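Local coordinates for protein phosphodiesterase (Pseudomonas aeruginosa, PDB 4G75) that is a colicin M-like bacteriocin, a magnesium-binding hydrolase that probably kills related bacteria by cleaving the lipid-linked precursor of peptidoglycan, at residues S185-T191 against G220-T226. Coordinates in Å, arbitrary orientation, origin at the centre of the assembly. Numbering follows the deposited sequence.
Sequences SPMGQTT and GILVKST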
loop_
_atom_site.group_PDB
_atom_site.type_symbol
_atom_site.label_atom_id
_atom_site.label_comp_id
_atom_site.label_asym_id
_atom_site.label_seq_id
_atom_site.Cartn_x
_atom_site.Cartn_y
_atom_site.Cartn_z
ATOM N N SER A 185 34.924 -16.395 0.321
ATOM C CA SER A 185 34.616 -17.636 1.021
ATOM C C SER A 185 35.613 -18.747 0.695
ATOM O O SER A 185 36.172 -18.790 -0.397
ATOM C CB SER A 185 33.191 -18.087 0.715
ATOM O OG SER A 185 32.249 -17.195 1.286
ATOM N N PRO A 186 35.832 -19.654 1.656
ATOM C CA PRO A 186 36.742 -20.791 1.500
ATOM C C PRO A 186 36.213 -21.775 0.467
ATOM O O PRO A 186 35.050 -21.686 0.070
ATOM C CB PRO A 186 36.722 -21.453 2.884
ATOM C CG PRO A 186 36.106 -20.457 3.803
ATOM C CD PRO A 186 35.175 -19.651 2.970
HETATM N N MSE A 187 37.064 -22.697 0.037
HETATM C CA MSE A 187 36.641 -23.810 -0.800
HETATM C C MSE A 187 35.674 -24.655 0.017
HETATM O O MSE A 187 35.712 -24.623 1.246
HETATM C CB MSE A 187 37.864 -24.637 -1.200
HETATM C CG MSE A 187 37.766 -25.344 -2.541
HETATM SE SE MSE A 187 37.674 -24.127 -4.067
HETATM C CE MSE A 187 38.601 -22.592 -3.298
ATOM N N GLY A 188 34.793 -25.390 -0.654
ATOM C CA GLY A 188 33.834 -26.226 0.047
ATOM C C GLY A 188 32.560 -25.504 0.444
ATOM O O GLY A 188 32.169 -24.517 -0.187
ATOM N N GLN A 189 31.919 -26.004 1.497
ATOM C CA GLN A 189 30.616 -25.512 1.928
ATOM C C GLN A 189 30.723 -24.448 3.016
ATOM O O GLN A 189 31.408 -24.643 4.020
ATOM C CB GLN A 189 29.767 -26.690 2.418
ATOM C CG GLN A 189 28.464 -26.316 3.080
ATOM C CD GLN A 189 27.672 -27.536 3.513
ATOM O OE1 GLN A 189 27.001 -27.519 4.545
ATOM N NE2 GLN A 189 27.741 -28.602 2.720
ATOM N N THR A 190 30.042 -23.323 2.805
ATOM C CA THR A 190 30.060 -22.182 3.724
ATOM C C THR A 190 28.641 -21.731 4.054
ATOM O O THR A 190 27.776 -21.742 3.182
ATOM C CB THR A 190 30.783 -20.970 3.089
ATOM O OG1 THR A 190 32.168 -21.279 2.880
ATOM C CG2 THR A 190 30.668 -19.741 3.982
ATOM N N THR A 191 28.408 -21.299 5.286
ATOM C CA THR A 191 27.115 -20.741 5.638
ATOM C C THR A 191 27.122 -19.260 5.297
ATOM O O THR A 191 28.046 -18.530 5.661
ATOM C CB THR A 191 26.801 -20.920 7.129
ATOM O OG1 THR A 191 26.763 -22.318 7.442
ATOM C CG2 THR A 191 25.455 -20.291 7.463
ATOM N N GLY A 220 21.765 -18.913 3.444
ATOM C CA GLY A 220 21.830 -20.179 2.752
ATOM C C GLY A 220 23.188 -20.828 2.809
ATOM O O GLY A 220 24.021 -20.508 3.658
ATOM N N ILE A 221 23.405 -21.754 1.887
ATOM C CA ILE A 221 24.648 -22.503 1.858
ATOM C C ILE A 221 25.330 -22.285 0.522
ATOM O O ILE A 221 24.732 -22.492 -0.526
ATOM C CB ILE A 221 24.384 -24.003 2.032
ATOM C CG1 ILE A 221 23.729 -24.268 3.391
ATOM C CG2 ILE A 221 25.677 -24.786 1.894
ATOM C CD1 ILE A 221 23.498 -25.730 3.679
ATOM N N LEU A 222 26.580 -21.846 0.574
ATOM C CA LEU A 222 27.390 -21.685 -0.620
ATOM C C LEU A 222 28.347 -22.864 -0.734
ATOM O O LEU A 222 28.943 -23.276 0.261
ATOM C CB LEU A 222 28.201 -20.396 -0.517
ATOM C CG LEU A 222 29.266 -20.162 -1.589
ATOM C CD1 LEU A 222 28.624 -19.897 -2.936
ATOM C CD2 LEU A 222 30.165 -19.002 -1.187
ATOM N N VAL A 223 28.487 -23.411 -1.938
ATOM C CA VAL A 223 29.540 -24.383 -2.202
ATOM C C VAL A 223 30.464 -23.852 -3.290
ATOM O O VAL A 223 30.005 -23.488 -4.376
ATOM C CB VAL A 223 28.972 -25.748 -2.638
ATOM C CG1 VAL A 223 30.111 -26.701 -3.022
ATOM C CG2 VAL A 223 28.132 -26.343 -1.517
ATOM N N LYS A 224 31.755 -23.775 -2.987
ATOM C CA LYS A 224 32.765 -23.476 -3.997
ATOM C C LYS A 224 33.587 -24.722 -4.279
ATOM O O LYS A 224 34.233 -25.262 -3.384
ATOM C CB LYS A 224 33.669 -22.324 -3.551
ATOM C CG LYS A 224 32.927 -21.001 -3.395
ATOM C CD LYS A 224 33.814 -19.951 -2.746
ATOM C CE LYS A 224 34.951 -19.552 -3.666
ATOM N NZ LYS A 224 35.742 -18.428 -3.080
ATOM N N SER A 225 33.557 -25.182 -5.526
ATOM C CA SER A 225 34.256 -26.405 -5.903
ATOM C C SER A 225 35.634 -26.124 -6.478
ATOM O O SER A 225 35.895 -25.039 -6.995
ATOM C CB SER A 225 33.433 -27.196 -6.916
ATOM O OG SER A 225 32.203 -27.592 -6.343
ATOM N N THR A 226 36.513 -27.114 -6.390
ATOM C CA THR A 226 37.885 -26.954 -6.873
ATOM C C THR A 226 37.949 -26.814 -8.393
ATOM O O THR A 226 38.961 -26.383 -8.939
ATOM C CB THR A 226 38.799 -28.098 -6.395
ATOM O OG1 THR A 226 38.265 -29.355 -6.830
ATOM C CG2 THR A 226 38.893 -28.096 -4.872
#
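Antiparallel strands alternate hydrogen-bonded and non-hydrogen-bonded pairs, and residues 220-226 illustrate the rule against 185-191. Ile221, in a non-hydrogen-bonded pair with Thr191, lays its CG2 3.4 Å from CG of Gln189 on one face of the sheet. Leu222 N donates to Thr190 O at 2.9 Å, and Thr190 N to Leu222 O at 2.8 Å; the Leu222 side chain takes the other face, with CD2 3.7 Å from Ser185 CB. Val223 returns to the first face opposite Gln189, its CA making a CA-H...O contact with Gly188 O at 3.3 Å. Lys224 closes the pairing with two backbone bonds to Gly188, whose backbone angles (phi 87°, psi -154°) would jam a CB against Met187 O, and its NZ reaches back to Ser185 O at 2.7 Å. Beyond the strand, Thr226 CG2 touches CG of selenomethionine Met187 at 3.8 Å. Lys224 NZ also bonds Leu182 O, tying this strand end to the C-terminal end of helix 176-184, while strand 229-243 continues the colicin M family's mixed sheet beyond 213-224, here far from the magnesium site.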